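Local coordinates for protein deseasin MCP-01 (PDB 3VV3) that probably cleaves peptide bonds of collagen as a serine protease of the subtilisin family, with calcium ions bound in its catalytic domain, at residues 226-234 against 308-318. Sequence-based numbering, arbitrary orientation.
Sequences ASTDSRDNM and ALNGKTVAGTR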
ATOM      1  N   ALA A 226       0.609 -15.923   2.281  1.00  5.35           N
ATOM      2  CA  ALA A 226       1.681 -15.079   2.808  1.00  4.34           C
ATOM      3  C   ALA A 226       2.611 -14.708   1.666  1.00  6.02           C
ATOM      4  O   ALA A 226       2.605 -15.356   0.608  1.00  5.52           O
ATOM      5  CB  ALA A 226       2.454 -15.813   3.917  1.00  4.92           C
ATOM      6  N   SER A 227       3.431 -13.683   1.885  1.00  4.25           N
ATOM      7  CA  SER A 227       4.342 -13.194   0.860  1.00  5.72           C
ATOM      8  C   SER A 227       5.776 -13.680   1.082  1.00  6.29           C
ATOM      9  O   SER A 227       6.251 -13.747   2.214  1.00  5.90           O
ATOM     10  CB  SER A 227       4.321 -11.661   0.833  1.00  6.03           C
ATOM     11  OG  SER A 227       5.292 -11.159  -0.073  1.00  4.88           O
ATOM     12  N   THR A 228       6.453 -14.004  -0.015  1.00  6.27           N
ATOM     13  CA  THR A 228       7.875 -14.360   0.009  1.00  4.92           C
ATOM     14  C   THR A 228       8.685 -13.404  -0.858  1.00  6.58           C
ATOM     15  O   THR A 228       8.133 -12.675  -1.696  1.00  4.65           O
ATOM     16  CB  THR A 228       8.103 -15.814  -0.471  1.00  6.78           C
ATOM     17  OG1 THR A 228       7.657 -15.958  -1.831  1.00  7.05           O
ATOM     18  CG2 THR A 228       7.342 -16.789   0.409  1.00  7.85           C
ATOM     19  N   ASP A 229      10.005 -13.412  -0.667  1.00  6.43           N
ATOM     20  CA  ASP A 229      10.884 -12.510  -1.394  1.00  6.79           C
ATOM     21  C   ASP A 229      11.867 -13.243  -2.314  1.00  6.63           C
ATOM     22  O   ASP A 229      11.811 -14.469  -2.472  1.00  7.63           O
ATOM     23  CB  ASP A 229      11.628 -11.558  -0.437  1.00  6.74           C
ATOM     24  CG  ASP A 229      12.634 -12.278   0.464  1.00 10.88           C
ATOM     25  OD1 ASP A 229      13.089 -13.390   0.118  1.00  9.60           O
ATOM     26  OD2 ASP A 229      12.971 -11.716   1.533  1.00 11.49           O
ATOM     27  N   SER A 230      12.759 -12.478  -2.927  1.00  7.43           N
ATOM     28  CA  SER A 230      13.653 -13.028  -3.945  1.00  7.89           C
ATOM     29  C   SER A 230      14.730 -13.953  -3.373  1.00 12.10           C
ATOM     30  O   SER A 230      15.480 -14.559  -4.135  1.00  9.71           O
ATOM     31  CB  SER A 230      14.330 -11.904  -4.724  1.00  7.78           C
ATOM     32  OG  SER A 230      15.159 -11.140  -3.858  1.00  9.31           O
ATOM     33  N   ARG A 231      14.825 -14.030  -2.050  1.00  8.95           N
ATOM     34  CA  ARG A 231      15.737 -14.971  -1.396  1.00 10.32           C
ATOM     35  C   ARG A 231      14.967 -16.171  -0.842  1.00  9.96           C
ATOM     36  O   ARG A 231      15.521 -17.005  -0.125  1.00  9.67           O
ATOM     37  CB  ARG A 231      16.531 -14.291  -0.269  1.00 10.35           C
ATOM     38  CG  ARG A 231      17.581 -13.296  -0.742  1.00  9.37           C
ATOM     39  CD  ARG A 231      16.939 -11.970  -1.147  1.00 11.52           C
ATOM     40  NE  ARG A 231      16.578 -11.152   0.010  1.00 10.49           N
ATOM     41  CZ  ARG A 231      15.644 -10.206  -0.007  1.00 13.24           C
ATOM     42  NH1 ARG A 231      14.947  -9.986  -1.111  1.00  9.03           N
ATOM     43  NH2 ARG A 231      15.390  -9.499   1.090  1.00 11.86           N
ATOM     44  N   ASP A 232      13.682 -16.247  -1.181  1.00  8.05           N
ATOM     45  CA  ASP A 232      12.784 -17.258  -0.623  1.00  7.69           C
ATOM     46  C   ASP A 232      12.581 -17.140   0.893  1.00 11.77           C
ATOM     47  O   ASP A 232      12.135 -18.096   1.527  1.00  9.22           O
ATOM     48  CB  ASP A 232      13.210 -18.687  -1.020  1.00  8.96           C
ATOM     49  CG  ASP A 232      12.327 -19.287  -2.115  1.00 13.16           C
ATOM     50  OD1 ASP A 232      11.301 -18.671  -2.481  1.00 10.09           O
ATOM     51  OD2 ASP A 232      12.669 -20.376  -2.630  1.00 13.22           O
ATOM     52  N   ASN A 233      12.888 -15.974   1.473  1.00 10.52           N
ATOM     53  CA  ASN A 233      12.494 -15.703   2.861  1.00  9.42           C
ATOM     54  C   ASN A 233      11.003 -15.451   2.866  1.00 10.43           C
ATOM     55  O   ASN A 233      10.418 -15.162   1.820  1.00  6.87           O
ATOM     56  CB  ASN A 233      13.105 -14.408   3.415  1.00 11.30           C
ATOM     57  CG  ASN A 233      14.625 -14.355   3.333  1.00 20.69           C
ATOM     58  OD1 ASN A 233      15.321 -15.305   3.687  1.00 21.52           O
ATOM     59  ND2 ASN A 233      15.146 -13.196   2.911  1.00 19.88           N
ATOM     60  N   MET A 234      10.385 -15.511   4.039  1.00  8.86           N
ATOM     61  CA  MET A 234       9.078 -14.882   4.166  1.00  8.08           C
ATOM     62  C   MET A 234       9.336 -13.379   4.181  1.00  9.55           C
ATOM     63  O   MET A 234      10.228 -12.895   4.888  1.00  8.79           O
ATOM     64  CB  MET A 234       8.350 -15.327   5.435  1.00  8.97           C
ATOM     65  CG  MET A 234       6.989 -14.659   5.603  1.00  9.26           C
ATOM     66  SD  MET A 234       5.984 -15.383   6.915  1.00 14.77           S
ATOM     67  CE  MET A 234       6.833 -14.779   8.372  1.00 14.33           C
ATOM     68  N   ALA A 308      11.374 -20.851   5.848  1.00 10.18           N
ATOM     69  CA  ALA A 308      10.764 -19.698   6.506  1.00  9.64           C
ATOM     70  C   ALA A 308       9.265 -19.883   6.756  1.00 11.47           C
ATOM     71  O   ALA A 308       8.729 -19.416   7.767  1.00 13.72           O
ATOM     72  CB  ALA A 308      11.012 -18.429   5.691  1.00  9.81           C
ATOM     73  N   LEU A 309       8.588 -20.561   5.836  1.00  9.28           N
ATOM     74  CA  LEU A 309       7.140 -20.750   5.945  1.00  9.77           C
ATOM     75  C   LEU A 309       6.773 -21.967   6.792  1.00  8.63           C
ATOM     76  O   LEU A 309       5.641 -22.097   7.257  1.00  8.19           O
ATOM     77  CB  LEU A 309       6.508 -20.854   4.554  1.00  9.83           C
ATOM     78  CG  LEU A 309       6.702 -19.606   3.680  1.00  8.08           C
ATOM     79  CD1 LEU A 309       6.371 -19.916   2.232  1.00  8.70           C
ATOM     80  CD2 LEU A 309       5.874 -18.437   4.191  1.00 10.32           C
ATOM     81  N   ASN A 310       7.741 -22.852   7.001  1.00 11.16           N
ATOM     82  CA  ASN A 310       7.523 -24.028   7.834  1.00 12.26           C
ATOM     83  C   ASN A 310       7.196 -23.649   9.273  1.00 12.11           C
ATOM     84  O   ASN A 310       7.947 -22.917   9.917  1.00 14.76           O
ATOM     85  CB  ASN A 310       8.752 -24.937   7.802  1.00 14.07           C
ATOM     86  CG  ASN A 310       8.574 -26.186   8.648  1.00 19.79           C
ATOM     87  OD1 ASN A 310       9.058 -26.264   9.776  1.00 26.84           O
ATOM     88  ND2 ASN A 310       7.861 -27.161   8.109  1.00 19.90           N
ATOM     89  N   GLY A 311       6.075 -24.155   9.774  1.00 10.62           N
ATOM     90  CA  GLY A 311       5.643 -23.858  11.127  1.00 11.07           C
ATOM     91  C   GLY A 311       4.906 -22.534  11.227  1.00 13.16           C
ATOM     92  O   GLY A 311       4.400 -22.172  12.291  1.00 13.64           O
ATOM     93  N   LYS A 312       4.835 -21.809  10.113  1.00  8.09           N
ATOM     94  CA  LYS A 312       4.157 -20.515  10.102  1.00  8.82           C
ATOM     95  C   LYS A 312       2.978 -20.485   9.121  1.00  8.64           C
ATOM     96  O   LYS A 312       2.336 -19.453   8.946  1.00  8.96           O
ATOM     97  CB  LYS A 312       5.147 -19.398   9.775  1.00 10.58           C
ATOM     98  CG  LYS A 312       6.264 -19.261  10.806  1.00 12.98           C
ATOM     99  CD  LYS A 312       7.270 -18.223  10.363  1.00 17.32           C
ATOM    100  CE  LYS A 312       8.420 -18.109  11.360  1.00 29.65           C
ATOM    101  NZ  LYS A 312       7.966 -17.538  12.653  1.00 39.32           N
ATOM    102  N   THR A 313       2.719 -21.621   8.481  1.00  7.36           N
ATOM    103  CA  THR A 313       1.616 -21.782   7.540  1.00  7.72           C
ATOM    104  C   THR A 313       1.208 -23.241   7.589  1.00 11.08           C
ATOM    105  O   THR A 313       1.954 -24.070   8.115  1.00 10.05           O
ATOM    106  CB  THR A 313       2.030 -21.449   6.090  1.00  9.13           C
ATOM    107  OG1 THR A 313       3.158 -22.246   5.696  1.00  7.79           O
ATOM    108  CG2 THR A 313       2.374 -19.965   5.934  1.00  8.60           C
ATOM    109  N   VAL A 314       0.044 -23.579   7.041  1.00  7.26           N
ATOM    110  CA  VAL A 314      -0.378 -24.979   7.082  1.00  7.35           C
ATOM    111  C   VAL A 314       0.600 -25.850   6.287  1.00  9.41           C
ATOM    112  O   VAL A 314       1.118 -26.846   6.800  1.00  9.45           O
ATOM    113  CB  VAL A 314      -1.820 -25.183   6.542  1.00  7.99           C
ATOM    114  CG1 VAL A 314      -2.156 -26.676   6.438  1.00  9.51           C
ATOM    115  CG2 VAL A 314      -2.838 -24.476   7.433  1.00 12.73           C
ATOM    116  N   ALA A 315       0.860 -25.468   5.041  1.00  7.84           N
ATOM    117  CA  ALA A 315       1.631 -26.314   4.132  1.00 11.25           C
ATOM    118  C   ALA A 315       3.135 -26.117   4.237  1.00 10.21           C
ATOM    119  O   ALA A 315       3.902 -27.017   3.895  1.00 11.19           O
ATOM    120  CB  ALA A 315       1.175 -26.102   2.681  1.00  8.45           C
ATOM    121  N   GLY A 316       3.558 -24.940   4.693  1.00  7.88           N
ATOM    122  CA  GLY A 316       4.974 -24.625   4.769  1.00  9.33           C
ATOM    123  C   GLY A 316       5.652 -24.614   3.410  1.00 10.94           C
ATOM    124  O   GLY A 316       6.857 -24.840   3.304  1.00 10.13           O
ATOM    125  N   THR A 317       4.879 -24.352   2.358  1.00  8.33           N
ATOM    126  CA  THR A 317       5.430 -24.336   1.014  1.00  7.17           C
ATOM    127  C   THR A 317       5.287 -22.979   0.333  1.00  7.81           C
ATOM    128  O   THR A 317       4.429 -22.172   0.691  1.00  6.92           O
ATOM    129  CB  THR A 317       4.734 -25.366   0.120  1.00  8.33           C
ATOM    130  OG1 THR A 317       3.331 -25.079   0.097  1.00  8.47           O
ATOM    131  CG2 THR A 317       4.956 -26.787   0.649  1.00  9.30           C
ATOM    132  N   ARG A 318       6.141 -22.758  -0.656  1.00  6.93           N
ATOM    133  CA  ARG A 318       6.078 -21.592  -1.513  1.00  6.40           C
ATOM    134  C   ARG A 318       5.624 -22.057  -2.889  1.00  8.77           C
ATOM    135  O   ARG A 318       6.123 -23.054  -3.402  1.00  7.75           O
ATOM    136  CB  ARG A 318       7.456 -20.920  -1.595  1.00  6.71           C
ATOM    137  CG  ARG A 318       7.462 -19.588  -2.344  1.00  7.03           C
ATOM    138  CD  ARG A 318       7.881 -19.739  -3.801  1.00  7.70           C
ATOM    139  NE  ARG A 318       9.264 -20.215  -3.899  1.00  7.42           N
ATOM    140  CZ  ARG A 318       9.632 -21.350  -4.484  1.00 12.21           C
ATOM    141  NH1 ARG A 318       8.725 -22.136  -5.061  1.00  7.42           N
ATOM    142  NH2 ARG A 318      10.917 -21.693  -4.503  1.00 10.10           N
TER
HETATM  143  O   HOH W   1      13.213 -19.937   3.424  1.00 14.39           O
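Leu309 meets three side chains of 226-234 with its two methyl groups. Its CD1 touches Thr228 CG2 at 3.7 Å, the two side chains crossing at about a right angle. Its CD2 faces Met234 SD at 4.1 Å and also reaches the methyl of Ala226. Met234 has CG anti to its backbone N (chi1 179°), which sends the chain out over Leu309. A bend at the last torsion then brings its CE to Lys312 CD, 4.0 Å away. Lys312 also makes a cation-pi contact with Trp240. The methyl of Ala308 fits against the backbone at the start of Met234, with Ala308 CB 3.4 Å from Met234 N. Nearby, one water joins the backbones: it donates to Asp232 O and accepts from Ala308 N.

Beyond Thr228 the contact becomes polar. Arg318 CG passes Thr228 OG1 at 3.7 Å, and bends at chi2 and chi3 turn the guanidinium to Asp232. The grip is side-on: NE of Arg318 binds OD1 of Asp232 at 2.9 Å, almost straight at 172°. Arg318 NH2 binds Asp232 OD2, also at 2.9 Å, on its syn lone pair. The two flat groups are nearly coplanar, 26° apart, so both bonds form together and limit rotation of the carboxylate. Arg318 NH1 is bridged to Asp304 as well. A leucine in place of Arg318 would probably leave Asp232 and Asp304 without their shared positive partner.

Asp232 closes a type I turn begun at Asp229, whose OD1 accepts from Arg231 N in an Asx turn and also from Asn233 N. The contact thus ties the turn after strand 222-228 of the parallel subtilisin-fold sheet to a small two-stranded antiparallel sheet, through the loop between strands 304-305 and 317-318 and the second of these strands.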